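Local coordinates for protein cytochrome c (Pseudomonas aeruginosa, PDB 6RTE) that acts as a dihydro-heme d1 dehydrogenase in heme d1 biosynthesis, pairing a c-type cytochrome region with an eight-bladed beta-propeller, at residues D316-L327 against P356-W364. Residues are numbered along the deposited sequence; the frame is centred on the assembly and turned at random.
Sequences DFSFSPDYRYLL and PHLGSGIYW
Side chains, led by Asp-316, His-357, Ser-318 and Tyr-363, join two successive blades of the eight-bladed heme d1-type beta-propeller, with polar links at two points, van der Waals contacts between them and a proline-tyrosine contact beside the second. At one end the Asp-316 carboxylate meets the edge of the His-357 imidazole. Asp-316 OD2 offers its syn lone pair to His-357 ND1 at 2.8 Å. It lies 5° out of the imidazole plane, and carboxylate and ring are nearly coplanar. Asp-316 OD2 also accepts a weak hydrogen bond from Gly-359 N at 3.3 Å, so a side-chain and a backbone donor two residues apart converge on one oxygen. Gly-359 CA also points a C-H at Phe-317 O, and Leu-358 lays CB against Asp-316 O, 3.7 Å away, and CD1 against the backbone of Leu-327. At the other end Tyr-363 reaches across, and its OH shares a 2.8 Å hydrogen bond with Ser-318 OG, which lies near the plane of the ring. A chi1 of 168° carries Ser-318 OG to the side of its carbonyl carbon, where it meets the phenol. Leu-327 CD1 packs on Tyr-363 OH at 3.3 Å, while Pro-321 CD sits over one face of the Tyr-363 ring in a CH-pi contact, 4.1 Å from the centroid. Around this seam, Phe-372 of strand 370-374 meets the Tyr-363 ring, Phe-403 meets His-357, and Phe-317 turns to Tyr-274 and strand 281-286 of the preceding blade.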
loop_
_atom_site.group_PDB
_atom_site.type_symbol
_atom_site.label_atom_id
_atom_site.label_comp_id
_atom_site.label_asym_id
_atom_site.label_seq_id
_atom_site.Cartn_x
_atom_site.Cartn_y
_atom_site.Cartn_z
ATOM N N ASP A 316 -5.905 8.722 5.893
ATOM C CA ASP A 316 -4.752 8.124 6.565
ATOM C C ASP A 316 -5.115 7.725 8.001
ATOM O O ASP A 316 -4.556 8.223 8.984
ATOM C CB ASP A 316 -3.551 9.077 6.539
ATOM C CG ASP A 316 -2.219 8.339 6.600
ATOM O OD1 ASP A 316 -2.193 7.127 6.285
ATOM O OD2 ASP A 316 -1.202 8.965 6.963
ATOM N N PHE A 317 -6.074 6.808 8.102
ATOM C CA PHE A 317 -6.551 6.340 9.394
ATOM C C PHE A 317 -5.498 5.479 10.089
ATOM O O PHE A 317 -4.798 4.690 9.450
ATOM C CB PHE A 317 -7.820 5.485 9.244
ATOM C CG PHE A 317 -8.990 6.174 8.590
ATOM C CD1 PHE A 317 -9.014 7.534 8.362
ATOM C CD2 PHE A 317 -10.093 5.425 8.213
ATOM C CE1 PHE A 317 -10.127 8.121 7.753
ATOM C CE2 PHE A 317 -11.193 6.008 7.626
ATOM C CZ PHE A 317 -11.215 7.357 7.404
ATOM N N SER A 318 -5.404 5.628 11.409
ATOM C CA SER A 318 -4.855 4.603 12.288
ATOM C C SER A 318 -5.930 4.204 13.298
ATOM O O SER A 318 -6.778 5.018 13.669
ATOM C CB SER A 318 -3.605 5.087 13.027
ATOM O OG SER A 318 -3.259 4.181 14.066
ATOM N N PHE A 319 -5.892 2.951 13.739
ATOM C CA PHE A 319 -6.866 2.431 14.692
ATOM C C PHE A 319 -6.206 2.152 16.034
ATOM O O PHE A 319 -5.085 1.643 16.095
ATOM C CB PHE A 319 -7.525 1.154 14.166
ATOM C CG PHE A 319 -8.357 1.374 12.935
ATOM C CD1 PHE A 319 -9.686 1.748 13.042
ATOM C CD2 PHE A 319 -7.803 1.236 11.678
ATOM C CE1 PHE A 319 -10.453 1.964 11.916
ATOM C CE2 PHE A 319 -8.567 1.457 10.537
ATOM C CZ PHE A 319 -9.893 1.821 10.661
ATOM N N SER A 320 -6.905 2.505 17.112
ATOM C CA SER A 320 -6.475 2.104 18.436
ATOM C C SER A 320 -6.491 0.580 18.528
ATOM O O SER A 320 -7.157 -0.096 17.732
ATOM C CB SER A 320 -7.378 2.722 19.504
ATOM O OG SER A 320 -8.747 2.460 19.256
ATOM N N PRO A 321 -5.740 0.007 19.475
ATOM C CA PRO A 321 -5.663 -1.462 19.536
ATOM C C PRO A 321 -7.022 -2.141 19.632
ATOM O O PRO A 321 -7.194 -3.215 19.056
ATOM C CB PRO A 321 -4.799 -1.724 20.781
ATOM C CG PRO A 321 -4.717 -0.417 21.510
ATOM C CD PRO A 321 -4.854 0.648 20.463
ATOM N N ASP A 322 -7.988 -1.543 20.328
ATOM C CA ASP A 322 -9.315 -2.129 20.471
ATOM C C ASP A 322 -10.278 -1.715 19.360
ATOM O O ASP A 322 -11.457 -2.085 19.411
ATOM C CB ASP A 322 -9.911 -1.744 21.829
ATOM C CG ASP A 322 -10.267 -0.266 21.916
ATOM O OD1 ASP A 322 -9.845 0.511 21.031
ATOM O OD2 ASP A 322 -10.983 0.119 22.870
ATOM N N TYR A 323 -9.807 -0.950 18.374
ATOM C CA TYR A 323 -10.601 -0.481 17.240
ATOM C C TYR A 323 -11.804 0.362 17.657
ATOM O O TYR A 323 -12.701 0.608 16.842
ATOM C CB TYR A 323 -11.052 -1.656 16.361
ATOM C CG TYR A 323 -9.918 -2.260 15.580
ATOM C CD1 TYR A 323 -9.113 -3.244 16.143
ATOM C CD2 TYR A 323 -9.628 -1.837 14.297
ATOM C CE1 TYR A 323 -8.066 -3.798 15.442
ATOM C CE2 TYR A 323 -8.573 -2.383 13.585
ATOM C CZ TYR A 323 -7.797 -3.365 14.170
ATOM O OH TYR A 323 -6.746 -3.932 13.484
ATOM N N ARG A 324 -11.837 0.847 18.899
ATOM C CA ARG A 324 -12.895 1.771 19.287
ATOM C C ARG A 324 -12.632 3.180 18.773
ATOM O O ARG A 324 -13.582 3.925 18.508
ATOM C CB ARG A 324 -13.062 1.802 20.811
ATOM C CG ARG A 324 -14.055 0.772 21.331
ATOM C CD ARG A 324 -14.385 0.978 22.812
ATOM N NE ARG A 324 -15.063 2.253 23.067
ATOM C CZ ARG A 324 -14.550 3.271 23.758
ATOM N NH1 ARG A 324 -13.337 3.190 24.297
ATOM N NH2 ARG A 324 -15.263 4.378 23.923
ATOM N N TYR A 325 -11.372 3.555 18.610
ATOM C CA TYR A 325 -11.024 4.894 18.174
ATOM C C TYR A 325 -10.272 4.850 16.854
ATOM O O TYR A 325 -9.512 3.919 16.570
ATOM C CB TYR A 325 -10.183 5.626 19.223
ATOM C CG TYR A 325 -10.924 5.789 20.521
ATOM C CD1 TYR A 325 -11.867 6.796 20.680
ATOM C CD2 TYR A 325 -10.701 4.921 21.581
ATOM C CE1 TYR A 325 -12.556 6.939 21.861
ATOM C CE2 TYR A 325 -11.385 5.058 22.765
ATOM C CZ TYR A 325 -12.312 6.065 22.903
ATOM O OH TYR A 325 -12.998 6.200 24.087
ATOM N N LEU A 326 -10.511 5.882 16.060
ATOM C CA LEU A 326 -9.867 6.082 14.774
ATOM C C LEU A 326 -9.067 7.368 14.853
ATOM O O LEU A 326 -9.595 8.405 15.265
ATOM C CB LEU A 326 -10.928 6.124 13.673
ATOM C CG LEU A 326 -10.577 6.493 12.241
ATOM C CD1 LEU A 326 -11.669 5.940 11.337
ATOM C CD2 LEU A 326 -10.464 7.999 12.081
ATOM N N LEU A 327 -7.787 7.292 14.508
ATOM C CA LEU A 327 -6.913 8.454 14.487
ATOM C C LEU A 327 -6.655 8.826 13.033
ATOM O O LEU A 327 -6.090 8.028 12.275
ATOM C CB LEU A 327 -5.600 8.184 15.217
ATOM C CG LEU A 327 -5.709 7.915 16.720
ATOM C CD1 LEU A 327 -6.180 6.489 16.993
ATOM C CD2 LEU A 327 -4.380 8.184 17.402
ATOM N N PRO A 356 1.866 14.515 10.206
ATOM C CA PRO A 356 2.342 13.182 10.584
ATOM C C PRO A 356 1.654 12.086 9.788
ATOM O O PRO A 356 0.482 12.185 9.419
ATOM C CB PRO A 356 1.989 13.093 12.075
ATOM C CG PRO A 356 0.795 13.966 12.219
ATOM C CD PRO A 356 0.969 15.090 11.226
ATOM N N HIS A 357 2.420 11.029 9.519
ATOM C CA HIS A 357 1.945 9.888 8.738
ATOM C C HIS A 357 1.273 8.908 9.699
ATOM O O HIS A 357 1.820 7.867 10.067
ATOM C CB HIS A 357 3.109 9.259 7.981
ATOM C CG HIS A 357 2.714 8.142 7.068
ATOM N ND1 HIS A 357 1.425 7.972 6.608
ATOM C CD2 HIS A 357 3.440 7.133 6.532
ATOM C CE1 HIS A 357 1.374 6.907 5.828
ATOM N NE2 HIS A 357 2.584 6.378 5.766
ATOM N N LEU A 358 0.052 9.262 10.117
ATOM C CA LEU A 358 -0.625 8.498 11.163
ATOM C C LEU A 358 -0.849 7.048 10.759
ATOM O O LEU A 358 -0.824 6.155 11.615
ATOM C CB LEU A 358 -1.962 9.154 11.510
ATOM C CG LEU A 358 -1.891 10.516 12.208
ATOM C CD1 LEU A 358 -3.292 11.091 12.358
ATOM C CD2 LEU A 358 -1.209 10.406 13.559
ATOM N N GLY A 359 -1.071 6.789 9.467
ATOM C CA GLY A 359 -1.345 5.434 9.029
ATOM C C GLY A 359 -0.235 4.459 9.357
ATOM O O GLY A 359 -0.481 3.260 9.498
ATOM N N SER A 360 0.997 4.953 9.485
ATOM C CA SER A 360 2.150 4.108 9.766
ATOM C C SER A 360 2.526 4.071 11.242
ATOM O O SER A 360 3.494 3.395 11.600
ATOM C CB SER A 360 3.358 4.578 8.948
ATOM O OG SER A 360 3.131 4.391 7.563
ATOM N N GLY A 361 1.791 4.765 12.104
ATOM C CA GLY A 361 2.115 4.761 13.512
ATOM C C GLY A 361 1.816 3.428 14.165
ATOM O O GLY A 361 1.026 2.625 13.673
ATOM N N ILE A 362 2.465 3.186 15.301
ATOM C CA ILE A 362 2.332 1.916 15.997
ATOM C C ILE A 362 2.125 2.166 17.484
ATOM O O ILE A 362 2.408 3.249 18.010
ATOM C CB ILE A 362 3.552 0.994 15.773
ATOM C CG1 ILE A 362 4.821 1.625 16.335
ATOM C CG2 ILE A 362 3.719 0.710 14.289
ATOM C CD1 ILE A 362 5.983 0.650 16.466
ATOM N N TYR A 363 1.628 1.130 18.150
ATOM C CA TYR A 363 1.264 1.171 19.558
ATOM C C TYR A 363 2.095 0.152 20.319
ATOM O O TYR A 363 2.495 -0.879 19.772
ATOM C CB TYR A 363 -0.234 0.861 19.744
ATOM C CG TYR A 363 -1.153 1.763 18.964
ATOM C CD1 TYR A 363 -1.303 1.616 17.589
ATOM C CD2 TYR A 363 -1.887 2.762 19.598
ATOM C CE1 TYR A 363 -2.149 2.443 16.864
ATOM C CE2 TYR A 363 -2.741 3.587 18.884
ATOM C CZ TYR A 363 -2.868 3.424 17.519
ATOM O OH TYR A 363 -3.708 4.247 16.804
ATOM N N TRP A 364 2.364 0.453 21.584
ATOM C CA TRP A 364 2.982 -0.517 22.478
ATOM C C TRP A 364 2.761 -0.049 23.909
ATOM O O TRP A 364 2.326 1.078 24.155
ATOM C CB TRP A 364 4.472 -0.711 22.161
ATOM C CG TRP A 364 5.368 0.428 22.549
ATOM C CD1 TRP A 364 5.900 0.667 23.785
ATOM C CD2 TRP A 364 5.857 1.470 21.694
ATOM N NE1 TRP A 364 6.679 1.798 23.753
ATOM C CE2 TRP A 364 6.669 2.310 22.483
ATOM C CE3 TRP A 364 5.684 1.776 20.339
ATOM C CZ2 TRP A 364 7.308 3.439 21.964
ATOM C CZ3 TRP A 364 6.318 2.902 19.824
ATOM C CH2 TRP A 364 7.120 3.716 20.636
#